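Local coordinates for protein mandelate racemase/muconate lactonizing enzyme (PDB 2OG9) that probably catalyses racemisation, or a related proton-abstraction reaction, on a carboxylate substrate, as a member of the mandelate racemase group of the enolase superfamily, at residues A[23-31]-A[44-52]; A[190-201]-A[226-234]. All coordinates share one frame; numbering follows the deposited sequence.

Interaction 1: residues A[23-31]-A[44-52]; sequences CYLPLATPI and MTEIAILFA
Tyr24 and Ala48 face each other as a non-hydrogen-bonded pair of two antiparallel strands, and the methyl of Ala48 lies over one face of the tyrosine ring, a CH-pi contact with CB 4.1 Å from the ring centroid. Glu46, two residues along on the same side of the sheet, brings OE2 obliquely to the ring, 3.4 Å from Tyr24 CD1, with carboxylate and ring planes 41° apart. Its chi1 of 49° sets CG between the backbone N and the carbonyl carbon, and the chain, extended beyond CG, crosses the tyrosine side chain at a slant. The other face, with Leu25, Ile47 and Ile49, is apolar: Cys23 CB meets the edge of the Phe51 ring at CE2 (3.8 Å). Just past the strand, Leu27 slants across Ile47, Leu27 CD2 4.1 Å from Ile47 CD1. Both layers are positioned by paired backbone bonds between Cys23 and Ile49 and between Leu25 and Ile47. Beyond the strand ends, Leu27 N bonds to Thr45 O at 2.9 Å, although the donor stands above the carbonyl plane, and Ile31 N reaches Met44 O, also at 2.9 Å. These are the two central strands of the N-terminal domain's antiparallel sheet. Farther out, Arg376 forms a salt bridge with Glu46 OE1 and a cation-pi contact with Tyr24. One cation thus serves carboxylate and ring together, which probably offsets the negative charge beside the aromatic surface.

Interaction 2: residues A[190-201]-A[226-234]; sequences GALDIARVTAVR and MCRIFEPFN
Phe233, on the 3-10 turn that follows helix 220-230, is the large bump of this contact, its ring reaching into the hollow between Val197 and Thr198 on helix 190-204. Val197 CG1 comes obliquely to the ring, 3.6 Å from Phe233 CE1, whereas Thr198 OG1 sits at the ring edge, 3.3 Å from Phe233 CZ. That hydroxyl is turned back to its own helix by a bond to Ile194 O, which also accepts from Thr198 N on the opposite face of its carbonyl plane. Val197 is forked between two rings: while CG1 meets Phe233, CG2 lies against Phe230, 3.9 Å from Phe230 CE1. One turn earlier, Ile194 and Ile229 cross at about a right angle, and CD1 of Ile194 fits closely against both CG2 and CD1 of Ile229. Around Gly190, toward the N-terminal side of the contact, the bump is Met226, a selenomethionine, bent at chi2 and chi3 so that its methyl CE settles 3.6 Å from Gly190 O; the lack of a side chain on Gly190 lets SE lie close by. The axes of 190-201 and 226-230 run 24° apart and approach to 11.3 Å, as neighbours in the outer helical layer of a TIM barrel. Val197 also touches Val212 and Leu183 on the barrel strands beneath. The other end is closed by Arg201, with CG anti to the backbone N (chi1 166°) and the chain then folded at chi2 and chi3. NH1 and NH2 both bind Phe233 O, at 3.0 and 2.8 Å, with that oxygen in the guanidinium plane. A leucine here would probably leave the Phe233 carbonyl without these two donors and the turn after helix 220-230 less firmly tied. Beyond it, Asn234 packs on Arg225 of a neighbouring subunit.

In the fold
The two contacts sit in different domains and share no helix or strand; their centres are 32 Å apart and their nearest atoms about 13 Å. Interaction 1 is the nearer to the middle of the chain, inside the antiparallel sheet of the N-terminal domain, and its strands are joined chiefly by backbone hydrogen bonds, leaving side chains to coat two unlike faces. Interaction 2 lies at the periphery of the barrel, its centre about 26 Å from the centre of the chain, where the backbone bonds run within each segment, and the joining falls to interlocking side chains and one arginine that grips a carbonyl. Both are partly buried. No other chain touches interaction 1, whereas interaction 2 also meets neighbouring subunits, including a salt bridge from Arg228 to Asp258 of one.

Interaction 1: residues A[23-31]-A[44-52]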
ATOM      1  N   CYS A  23      43.971   0.289  22.033  1.00 24.08           N
ATOM      2  CA  CYS A  23      44.277  -0.660  23.095  1.00 25.06           C
ATOM      3  C   CYS A  23      43.752  -2.063  22.809  1.00 25.58           C
ATOM      4  O   CYS A  23      42.564  -2.247  22.571  1.00 25.34           O
ATOM      5  CB  CYS A  23      43.677  -0.122  24.396  1.00 27.33           C
ATOM      6  SG  CYS A  23      43.817  -1.202  25.816  1.00 28.46           S
ATOM      7  N   TYR A  24      44.637  -3.055  22.833  1.00 25.45           N
ATOM      8  CA  TYR A  24      44.223  -4.430  22.572  1.00 26.98           C
ATOM      9  C   TYR A  24      43.978  -5.214  23.850  1.00 27.92           C
ATOM     10  O   TYR A  24      44.915  -5.621  24.544  1.00 26.62           O
ATOM     11  CB  TYR A  24      45.252  -5.136  21.692  1.00 28.02           C
ATOM     12  CG  TYR A  24      45.178  -4.671  20.259  1.00 28.69           C
ATOM     13  CD1 TYR A  24      44.517  -5.429  19.293  1.00 30.23           C
ATOM     14  CD2 TYR A  24      45.719  -3.443  19.878  1.00 29.28           C
ATOM     15  CE1 TYR A  24      44.394  -4.974  17.982  1.00 29.46           C
ATOM     16  CE2 TYR A  24      45.600  -2.977  18.570  1.00 29.86           C
ATOM     17  CZ  TYR A  24      44.939  -3.750  17.631  1.00 27.95           C
ATOM     18  OH  TYR A  24      44.835  -3.303  16.334  1.00 30.04           O
ATOM     19  N   LEU A  25      42.698  -5.403  24.148  1.00 27.52           N
ATOM     20  CA  LEU A  25      42.242  -6.120  25.330  1.00 28.62           C
ATOM     21  C   LEU A  25      42.352  -7.629  25.147  1.00 29.04           C
ATOM     22  O   LEU A  25      41.658  -8.217  24.315  1.00 28.66           O
ATOM     23  CB  LEU A  25      40.783  -5.753  25.615  1.00 28.60           C
ATOM     24  CG  LEU A  25      40.054  -6.509  26.725  1.00 30.38           C
ATOM     25  CD1 LEU A  25      40.697  -6.190  28.066  1.00 28.69           C
ATOM     26  CD2 LEU A  25      38.578  -6.108  26.727  1.00 31.35           C
ATOM     27  N   PRO A  26      43.235  -8.281  25.916  1.00 29.87           N
ATOM     28  CA  PRO A  26      43.365  -9.732  25.774  1.00 30.94           C
ATOM     29  C   PRO A  26      42.207 -10.400  26.505  1.00 32.61           C
ATOM     30  O   PRO A  26      41.805  -9.951  27.578  1.00 32.48           O
ATOM     31  CB  PRO A  26      44.716 -10.013  26.426  1.00 31.83           C
ATOM     32  CG  PRO A  26      44.739  -9.030  27.538  1.00 32.45           C
ATOM     33  CD  PRO A  26      44.206  -7.755  26.892  1.00 29.82           C
ATOM     34  N   LEU A  27      41.648 -11.451  25.921  1.00 32.42           N
ATOM     35  CA  LEU A  27      40.538 -12.140  26.561  1.00 35.53           C
ATOM     36  C   LEU A  27      41.066 -13.344  27.331  1.00 37.81           C
ATOM     37  O   LEU A  27      41.853 -14.130  26.805  1.00 37.62           O
ATOM     38  CB  LEU A  27      39.510 -12.577  25.514  1.00 34.77           C
ATOM     39  CG  LEU A  27      38.889 -11.443  24.686  1.00 34.55           C
ATOM     40  CD1 LEU A  27      37.876 -12.015  23.719  1.00 33.24           C
ATOM     41  CD2 LEU A  27      38.227 -10.429  25.604  1.00 34.04           C
ATOM     42  N   ALA A  28      40.643 -13.474  28.585  1.00 40.73           N
ATOM     43  CA  ALA A  28      41.082 -14.582  29.428  1.00 43.61           C
ATOM     44  C   ALA A  28      40.650 -15.906  28.819  1.00 45.53           C
ATOM     45  O   ALA A  28      41.271 -16.943  29.048  1.00 45.74           O
ATOM     46  CB  ALA A  28      40.498 -14.437  30.828  1.00 44.10           C
ATOM     47  N   THR A  29      39.583 -15.859  28.032  1.00 47.10           N
ATOM     48  CA  THR A  29      39.054 -17.052  27.395  1.00 48.33           C
ATOM     49  C   THR A  29      38.738 -16.834  25.918  1.00 47.54           C
ATOM     50  O   THR A  29      37.817 -16.093  25.576  1.00 47.81           O
ATOM     51  CB  THR A  29      37.769 -17.527  28.107  1.00 48.77           C
ATOM     52  OG1 THR A  29      37.107 -18.506  27.297  1.00 50.57           O
ATOM     53  CG2 THR A  29      36.829 -16.348  28.364  1.00 49.70           C
ATOM     54  N   PRO A  30      39.507 -17.474  25.023  1.00 47.12           N
ATOM     55  CA  PRO A  30      39.290 -17.343  23.579  1.00 47.22           C
ATOM     56  C   PRO A  30      37.883 -17.810  23.207  1.00 47.49           C
ATOM     57  O   PRO A  30      37.341 -18.723  23.836  1.00 47.24           O
ATOM     58  CB  PRO A  30      40.368 -18.246  22.989  1.00 47.21           C
ATOM     59  CG  PRO A  30      41.472 -18.139  23.993  1.00 47.84           C
ATOM     60  CD  PRO A  30      40.720 -18.263  25.295  1.00 47.82           C
ATOM     61  N   ILE A  31      37.287 -17.186  22.196  1.00 47.17           N
ATOM     62  CA  ILE A  31      35.944 -17.567  21.772  1.00 48.28           C
ATOM     63  C   ILE A  31      35.788 -17.580  20.254  1.00 48.29           C
ATOM     64  O   ILE A  31      36.443 -16.817  19.543  1.00 48.88           O
ATOM     65  CB  ILE A  31      34.869 -16.626  22.375  1.00 48.54           C
ATOM     66  CG1 ILE A  31      35.004 -15.214  21.798  1.00 49.43           C
ATOM     67  CG2 ILE A  31      35.006 -16.587  23.889  1.00 49.17           C
ATOM     68  CD1 ILE A  31      36.244 -14.468  22.245  1.00 51.32           C
HETATM   69  N   MSE A  44      38.613 -15.992  18.556  1.00 39.82           N
HETATM   70  CA  MSE A  44      38.924 -14.615  18.928  1.00 39.60           C
HETATM   71  C   MSE A  44      39.571 -14.578  20.306  1.00 38.88           C
HETATM   72  O   MSE A  44      38.988 -15.039  21.286  1.00 38.85           O
HETATM   73  CB  MSE A  44      37.651 -13.767  18.926  1.00 40.40           C
HETATM   74  CG  MSE A  44      37.880 -12.321  19.319  1.00 40.17           C
HETATM   75 SE   MSE A  44      36.304 -11.249  19.047  1.00 59.91          SE
HETATM   76  CE  MSE A  44      35.466 -11.463  20.768  1.00 35.25           C
ATOM     77  N   THR A  45      40.769 -14.010  20.381  1.00 38.24           N
ATOM     78  CA  THR A  45      41.504 -13.949  21.639  1.00 37.87           C
ATOM     79  C   THR A  45      41.693 -12.544  22.197  1.00 35.96           C
ATOM     80  O   THR A  45      42.267 -12.375  23.275  1.00 33.66           O
ATOM     81  CB  THR A  45      42.893 -14.585  21.481  1.00 39.97           C
ATOM     82  OG1 THR A  45      43.662 -13.824  20.539  1.00 42.24           O
ATOM     83  CG2 THR A  45      42.765 -16.017  20.975  1.00 40.72           C
ATOM     84  N   GLU A  46      41.215 -11.540  21.470  1.00 33.22           N
ATOM     85  CA  GLU A  46      41.356 -10.159  21.918  1.00 32.58           C
ATOM     86  C   GLU A  46      40.351  -9.225  21.258  1.00 30.32           C
ATOM     87  O   GLU A  46      39.723  -9.578  20.259  1.00 29.38           O
ATOM     88  CB  GLU A  46      42.776  -9.662  21.631  1.00 33.66           C
ATOM     89  CG  GLU A  46      43.254  -9.938  20.215  1.00 37.70           C
ATOM     90  CD  GLU A  46      44.608  -9.320  19.928  1.00 40.26           C
ATOM     91  OE1 GLU A  46      45.484  -9.355  20.820  1.00 41.10           O
ATOM     92  OE2 GLU A  46      44.798  -8.806  18.806  1.00 42.09           O
ATOM     93  N   ILE A  47      40.199  -8.036  21.830  1.00 27.94           N
ATOM     94  CA  ILE A  47      39.289  -7.031  21.292  1.00 24.43           C
ATOM     95  C   ILE A  47      40.037  -5.705  21.211  1.00 25.30           C
ATOM     96  O   ILE A  47      40.640  -5.262  22.192  1.00 21.61           O
ATOM     97  CB  ILE A  47      38.038  -6.854  22.186  1.00 26.37           C
ATOM     98  CG1 ILE A  47      37.237  -8.155  22.223  1.00 24.02           C
ATOM     99  CG2 ILE A  47      37.163  -5.724  21.645  1.00 24.58           C
ATOM    100  CD1 ILE A  47      36.004  -8.090  23.105  1.00 26.98           C
ATOM    101  N   ALA A  48      40.012  -5.081  20.035  1.00 22.55           N
ATOM    102  CA  ALA A  48      40.691  -3.806  19.841  1.00 23.14           C
ATOM    103  C   ALA A  48      39.793  -2.668  20.310  1.00 23.49           C
ATOM    104  O   ALA A  48      38.687  -2.503  19.805  1.00 23.01           O
ATOM    105  CB  ALA A  48      41.048  -3.625  18.362  1.00 24.36           C
ATOM    106  N   ILE A  49      40.267  -1.883  21.273  1.00 21.01           N
ATOM    107  CA  ILE A  49      39.479  -0.773  21.793  1.00 21.78           C
ATOM    108  C   ILE A  49      40.104   0.552  21.371  1.00 22.68           C
ATOM    109  O   ILE A  49      41.308   0.744  21.520  1.00 22.64           O
ATOM    110  CB  ILE A  49      39.432  -0.787  23.346  1.00 22.04           C
ATOM    111  CG1 ILE A  49      38.997  -2.166  23.862  1.00 20.14           C
ATOM    112  CG2 ILE A  49      38.502   0.309  23.841  1.00 23.36           C
ATOM    113  CD1 ILE A  49      37.569  -2.542  23.535  1.00 20.42           C
ATOM    114  N   LEU A  50      39.296   1.456  20.829  1.00 21.41           N
ATOM    115  CA  LEU A  50      39.805   2.769  20.441  1.00 21.49           C
ATOM    116  C   LEU A  50      39.360   3.786  21.483  1.00 20.84           C
ATOM    117  O   LEU A  50      38.173   4.068  21.615  1.00 21.97           O
ATOM    118  CB  LEU A  50      39.273   3.192  19.067  1.00 22.78           C
ATOM    119  CG  LEU A  50      39.569   4.654  18.702  1.00 23.16           C
ATOM    120  CD1 LEU A  50      41.069   4.840  18.557  1.00 22.73           C
ATOM    121  CD2 LEU A  50      38.852   5.034  17.415  1.00 23.32           C
ATOM    122  N   PHE A  51      40.312   4.321  22.240  1.00 20.42           N
ATOM    123  CA  PHE A  51      39.994   5.318  23.250  1.00 18.97           C
ATOM    124  C   PHE A  51      40.234   6.720  22.704  1.00 18.79           C
ATOM    125  O   PHE A  51      41.209   6.962  21.992  1.00 18.26           O
ATOM    126  CB  PHE A  51      40.864   5.122  24.498  1.00 20.09           C
ATOM    127  CG  PHE A  51      40.450   3.963  25.358  1.00 18.45           C
ATOM    128  CD1 PHE A  51      39.245   3.992  26.055  1.00 18.25           C
ATOM    129  CD2 PHE A  51      41.268   2.840  25.472  1.00 18.92           C
ATOM    130  CE1 PHE A  51      38.858   2.914  26.857  1.00 18.81           C
ATOM    131  CE2 PHE A  51      40.888   1.757  26.269  1.00 17.92           C
ATOM    132  CZ  PHE A  51      39.681   1.797  26.962  1.00 16.20           C
ATOM    133  N   ALA A  52      39.329   7.634  23.031  1.00 18.43           N
ATOM    134  CA  ALA A  52      39.458   9.023  22.621  1.00 17.54           C
ATOM    135  C   ALA A  52      39.350   9.868  23.877  1.00 18.40           C
ATOM    136  O   ALA A  52      38.436   9.680  24.692  1.00 17.35           O
ATOM    137  CB  ALA A  52      38.355   9.402  21.639  1.00 17.26           C
TER

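Interaction 2: residues A[190-201]-A[226-234]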
ATOM      1  N   GLY A 190      20.062 -29.276  16.066  1.00 48.06           N
ATOM      2  CA  GLY A 190      19.035 -28.598  16.839  1.00 45.64           C
ATOM      3  C   GLY A 190      18.532 -29.348  18.057  1.00 45.50           C
ATOM      4  O   GLY A 190      18.166 -28.734  19.063  1.00 44.71           O
ATOM      5  N   ALA A 191      18.506 -30.677  17.974  1.00 44.65           N
ATOM      6  CA  ALA A 191      18.043 -31.495  19.088  1.00 44.69           C
ATOM      7  C   ALA A 191      18.902 -31.223  20.315  1.00 44.22           C
ATOM      8  O   ALA A 191      18.411 -31.253  21.442  1.00 44.59           O
ATOM      9  CB  ALA A 191      18.107 -32.974  18.721  1.00 45.11           C
ATOM     10  N   LEU A 192      20.185 -30.958  20.088  1.00 43.67           N
ATOM     11  CA  LEU A 192      21.111 -30.667  21.176  1.00 45.20           C
ATOM     12  C   LEU A 192      20.724 -29.383  21.900  1.00 44.88           C
ATOM     13  O   LEU A 192      20.633 -29.360  23.127  1.00 44.49           O
ATOM     14  CB  LEU A 192      22.543 -30.544  20.645  1.00 46.29           C
ATOM     15  CG  LEU A 192      23.448 -31.776  20.744  1.00 48.11           C
ATOM     16  CD1 LEU A 192      23.719 -32.083  22.212  1.00 48.61           C
ATOM     17  CD2 LEU A 192      22.799 -32.969  20.052  1.00 47.71           C
ATOM     18  N   ASP A 193      20.498 -28.313  21.140  1.00 44.16           N
ATOM     19  CA  ASP A 193      20.117 -27.042  21.740  1.00 41.75           C
ATOM     20  C   ASP A 193      18.859 -27.229  22.572  1.00 41.61           C
ATOM     21  O   ASP A 193      18.812 -26.842  23.738  1.00 40.55           O
ATOM     22  CB  ASP A 193      19.864 -25.982  20.668  1.00 42.88           C
ATOM     23  CG  ASP A 193      21.110 -25.643  19.878  1.00 42.00           C
ATOM     24  OD1 ASP A 193      22.198 -25.576  20.483  1.00 41.12           O
ATOM     25  OD2 ASP A 193      20.999 -25.429  18.653  1.00 42.90           O
ATOM     26  N   ILE A 194      17.842 -27.833  21.969  1.00 40.57           N
ATOM     27  CA  ILE A 194      16.584 -28.065  22.664  1.00 41.10           C
ATOM     28  C   ILE A 194      16.824 -28.823  23.967  1.00 40.23           C
ATOM     29  O   ILE A 194      16.176 -28.559  24.979  1.00 40.51           O
ATOM     30  CB  ILE A 194      15.604 -28.861  21.779  1.00 41.53           C
ATOM     31  CG1 ILE A 194      15.358 -28.097  20.476  1.00 43.25           C
ATOM     32  CG2 ILE A 194      14.288 -29.073  22.516  1.00 41.01           C
ATOM     33  CD1 ILE A 194      14.376 -28.767  19.544  1.00 45.84           C
ATOM     34  N   ALA A 195      17.764 -29.761  23.936  1.00 40.17           N
ATOM     35  CA  ALA A 195      18.096 -30.552  25.115  1.00 39.59           C
ATOM     36  C   ALA A 195      18.777 -29.671  26.160  1.00 39.53           C
ATOM     37  O   ALA A 195      18.398 -29.675  27.336  1.00 39.25           O
ATOM     38  CB  ALA A 195      19.012 -31.709  24.726  1.00 39.50           C
ATOM     39  N   ARG A 196      19.783 -28.920  25.722  1.00 38.56           N
ATOM     40  CA  ARG A 196      20.524 -28.031  26.607  1.00 39.46           C
ATOM     41  C   ARG A 196      19.617 -26.991  27.263  1.00 39.58           C
ATOM     42  O   ARG A 196      19.718 -26.745  28.469  1.00 39.79           O
ATOM     43  CB  ARG A 196      21.647 -27.339  25.827  1.00 39.21           C
ATOM     44  CG  ARG A 196      22.736 -28.297  25.366  1.00 41.19           C
ATOM     45  CD  ARG A 196      23.628 -27.687  24.293  1.00 42.37           C
ATOM     46  NE  ARG A 196      24.420 -26.555  24.770  1.00 44.23           N
ATOM     47  CZ  ARG A 196      25.389 -26.644  25.675  1.00 45.15           C
ATOM     48  NH1 ARG A 196      25.692 -27.821  26.212  1.00 45.02           N
ATOM     49  NH2 ARG A 196      26.061 -25.559  26.040  1.00 44.25           N
ATOM     50  N   VAL A 197      18.732 -26.384  26.475  1.00 38.82           N
ATOM     51  CA  VAL A 197      17.812 -25.380  27.002  1.00 38.58           C
ATOM     52  C   VAL A 197      16.828 -26.026  27.970  1.00 39.07           C
ATOM     53  O   VAL A 197      16.484 -25.444  28.999  1.00 38.25           O
ATOM     54  CB  VAL A 197      17.020 -24.679  25.867  1.00 38.98           C
ATOM     55  CG1 VAL A 197      16.000 -23.714  26.459  1.00 38.52           C
ATOM     56  CG2 VAL A 197      17.975 -23.931  24.953  1.00 36.91           C
ATOM     57  N   THR A 198      16.374 -27.232  27.636  1.00 40.00           N
ATOM     58  CA  THR A 198      15.440 -27.952  28.497  1.00 40.71           C
ATOM     59  C   THR A 198      16.130 -28.230  29.827  1.00 40.94           C
ATOM     60  O   THR A 198      15.533 -28.075  30.895  1.00 41.13           O
ATOM     61  CB  THR A 198      15.007 -29.298  27.867  1.00 40.73           C
ATOM     62  OG1 THR A 198      14.345 -29.052  26.621  1.00 41.35           O
ATOM     63  CG2 THR A 198      14.052 -30.043  28.797  1.00 40.66           C
ATOM     64  N   ALA A 199      17.398 -28.628  29.743  1.00 40.88           N
ATOM     65  CA  ALA A 199      18.204 -28.941  30.919  1.00 41.83           C
ATOM     66  C   ALA A 199      18.406 -27.717  31.805  1.00 42.32           C
ATOM     67  O   ALA A 199      18.324 -27.808  33.031  1.00 42.84           O
ATOM     68  CB  ALA A 199      19.553 -29.499  30.486  1.00 41.53           C
ATOM     69  N   VAL A 200      18.680 -26.574  31.181  1.00 42.25           N
ATOM     70  CA  VAL A 200      18.886 -25.336  31.921  1.00 41.26           C
ATOM     71  C   VAL A 200      17.584 -24.907  32.589  1.00 41.16           C
ATOM     72  O   VAL A 200      17.569 -24.543  33.768  1.00 40.56           O
ATOM     73  CB  VAL A 200      19.378 -24.201  30.991  1.00 41.22           C
ATOM     74  CG1 VAL A 200      19.487 -22.897  31.765  1.00 40.60           C
ATOM     75  CG2 VAL A 200      20.727 -24.568  30.401  1.00 40.00           C
ATOM     76  N   ARG A 201      16.491 -24.960  31.836  1.00 40.74           N
ATOM     77  CA  ARG A 201      15.189 -24.577  32.367  1.00 42.23           C
ATOM     78  C   ARG A 201      14.780 -25.424  33.569  1.00 43.59           C
ATOM     79  O   ARG A 201      14.262 -24.897  34.555  1.00 43.14           O
ATOM     80  CB  ARG A 201      14.119 -24.676  31.273  1.00 41.10           C
ATOM     81  CG  ARG A 201      12.680 -24.634  31.787  1.00 41.94           C
ATOM     82  CD  ARG A 201      12.398 -23.409  32.653  1.00 42.92           C
ATOM     83  NE  ARG A 201      12.497 -22.150  31.916  1.00 43.18           N
ATOM     84  CZ  ARG A 201      11.634 -21.753  30.988  1.00 44.14           C
ATOM     85  NH1 ARG A 201      10.595 -22.517  30.670  1.00 43.30           N
ATOM     86  NH2 ARG A 201      11.802 -20.582  30.382  1.00 42.64           N
HETATM   87  N   MSE A 226      12.754 -24.158  14.633  1.00 30.87           N
HETATM   88  CA  MSE A 226      13.294 -23.968  15.979  1.00 31.29           C
HETATM   89  C   MSE A 226      12.444 -23.013  16.813  1.00 30.15           C
HETATM   90  O   MSE A 226      12.230 -23.249  18.003  1.00 30.32           O
HETATM   91  CB  MSE A 226      14.734 -23.457  15.917  1.00 33.32           C
HETATM   92  CG  MSE A 226      15.723 -24.475  15.375  1.00 36.82           C
HETATM   93 SE   MSE A 226      15.708 -26.128  16.396  1.00 55.01          SE
HETATM   94  CE  MSE A 226      16.972 -25.642  17.784  1.00 37.49           C
ATOM     95  N   CYS A 227      11.965 -21.933  16.200  1.00 28.88           N
ATOM     96  CA  CYS A 227      11.129 -20.992  16.934  1.00 28.02           C
ATOM     97  C   CYS A 227       9.853 -21.702  17.370  1.00 28.08           C
ATOM     98  O   CYS A 227       9.370 -21.506  18.485  1.00 26.47           O
ATOM     99  CB  CYS A 227      10.784 -19.774  16.068  1.00 28.89           C
ATOM    100  SG  CYS A 227      12.164 -18.626  15.814  1.00 27.59           S
ATOM    101  N   ARG A 228       9.315 -22.537  16.483  1.00 27.73           N
ATOM    102  CA  ARG A 228       8.101 -23.293  16.774  1.00 29.11           C
ATOM    103  C   ARG A 228       8.295 -24.130  18.038  1.00 28.75           C
ATOM    104  O   ARG A 228       7.462 -24.120  18.942  1.00 27.71           O
ATOM    105  CB  ARG A 228       7.768 -24.216  15.596  1.00 29.05           C
ATOM    106  CG  ARG A 228       6.510 -25.060  15.784  1.00 31.21           C
ATOM    107  CD  ARG A 228       5.268 -24.192  15.904  1.00 30.85           C
ATOM    108  NE  ARG A 228       5.004 -23.447  14.676  1.00 30.15           N
ATOM    109  CZ  ARG A 228       4.122 -22.455  14.580  1.00 31.54           C
ATOM    110  NH1 ARG A 228       3.417 -22.088  15.643  1.00 30.38           N
ATOM    111  NH2 ARG A 228       3.954 -21.822  13.424  1.00 26.91           N
ATOM    112  N   ILE A 229       9.408 -24.851  18.087  1.00 31.76           N
ATOM    113  CA  ILE A 229       9.724 -25.708  19.221  1.00 34.48           C
ATOM    114  C   ILE A 229       9.922 -24.914  20.511  1.00 34.32           C
ATOM    115  O   ILE A 229       9.463 -25.327  21.573  1.00 34.77           O
ATOM    116  CB  ILE A 229      10.997 -26.536  18.936  1.00 36.13           C
ATOM    117  CG1 ILE A 229      10.773 -27.424  17.708  1.00 37.02           C
ATOM    118  CG2 ILE A 229      11.347 -27.390  20.148  1.00 39.12           C
ATOM    119  CD1 ILE A 229      12.034 -28.073  17.178  1.00 38.28           C
ATOM    120  N   PHE A 230      10.592 -23.769  20.415  1.00 33.61           N
ATOM    121  CA  PHE A 230      10.855 -22.941  21.589  1.00 33.57           C
ATOM    122  C   PHE A 230       9.639 -22.219  22.163  1.00 34.16           C
ATOM    123  O   PHE A 230       9.673 -21.779  23.311  1.00 34.28           O
ATOM    124  CB  PHE A 230      11.943 -21.903  21.281  1.00 34.05           C
ATOM    125  CG  PHE A 230      13.341 -22.460  21.278  1.00 34.33           C
ATOM    126  CD1 PHE A 230      13.807 -23.219  22.351  1.00 35.58           C
ATOM    127  CD2 PHE A 230      14.205 -22.199  20.219  1.00 35.16           C
ATOM    128  CE1 PHE A 230      15.116 -23.711  22.369  1.00 35.17           C
ATOM    129  CE2 PHE A 230      15.514 -22.683  20.224  1.00 34.46           C
ATOM    130  CZ  PHE A 230      15.969 -23.441  21.303  1.00 34.77           C
ATOM    131  N   GLU A 231       8.571 -22.097  21.379  1.00 34.31           N
ATOM    132  CA  GLU A 231       7.365 -21.398  21.831  1.00 35.25           C
ATOM    133  C   GLU A 231       6.896 -21.745  23.246  1.00 36.24           C
ATOM    134  O   GLU A 231       6.627 -20.851  24.048  1.00 34.94           O
ATOM    135  CB  GLU A 231       6.205 -21.637  20.853  1.00 36.98           C
ATOM    136  CG  GLU A 231       6.246 -20.807  19.577  1.00 38.62           C
ATOM    137  CD  GLU A 231       5.778 -19.370  19.777  1.00 39.36           C
ATOM    138  OE1 GLU A 231       6.464 -18.596  20.478  1.00 37.95           O
ATOM    139  OE2 GLU A 231       4.716 -19.011  19.228  1.00 38.57           O
ATOM    140  N   PRO A 232       6.774 -23.046  23.568  1.00 36.24           N
ATOM    141  CA  PRO A 232       6.325 -23.448  24.908  1.00 36.64           C
ATOM    142  C   PRO A 232       7.251 -22.997  26.035  1.00 35.99           C
ATOM    143  O   PRO A 232       6.814 -22.824  27.174  1.00 35.59           O
ATOM    144  CB  PRO A 232       6.255 -24.973  24.807  1.00 37.01           C
ATOM    145  CG  PRO A 232       5.981 -25.210  23.360  1.00 37.19           C
ATOM    146  CD  PRO A 232       6.911 -24.224  22.696  1.00 37.26           C
ATOM    147  N   PHE A 233       8.527 -22.814  25.710  1.00 35.79           N
ATOM    148  CA  PHE A 233       9.539 -22.396  26.681  1.00 35.72           C
ATOM    149  C   PHE A 233       9.314 -21.017  27.295  1.00 34.55           C
ATOM    150  O   PHE A 233       9.813 -20.736  28.385  1.00 33.83           O
ATOM    151  CB  PHE A 233      10.923 -22.418  26.028  1.00 38.32           C
ATOM    152  CG  PHE A 233      11.536 -23.785  25.937  1.00 42.74           C
ATOM    153  CD1 PHE A 233      12.328 -24.274  26.972  1.00 43.67           C
ATOM    154  CD2 PHE A 233      11.325 -24.585  24.817  1.00 42.88           C
ATOM    155  CE1 PHE A 233      12.906 -25.543  26.892  1.00 46.19           C
ATOM    156  CE2 PHE A 233      11.895 -25.853  24.727  1.00 45.37           C
ATOM    157  CZ  PHE A 233      12.687 -26.334  25.766  1.00 46.23           C
ATOM    158  N   ASN A 234       8.572 -20.158  26.603  1.00 32.91           N
ATOM    159  CA  ASN A 234       8.320 -18.803  27.093  1.00 31.50           C
ATOM    160  C   ASN A 234       9.619 -18.038  27.321  1.00 28.94           C
ATOM    161  O   ASN A 234       9.819 -17.422  28.373  1.00 26.22           O
ATOM    162  CB  ASN A 234       7.521 -18.827  28.398  1.00 35.97           C
ATOM    163  CG  ASN A 234       6.068 -19.182  28.185  1.00 40.11           C
ATOM    164  OD1 ASN A 234       5.429 -18.694  27.251  1.00 43.01           O
ATOM    165  ND2 ASN A 234       5.528 -20.024  29.060  1.00 42.07           N
TER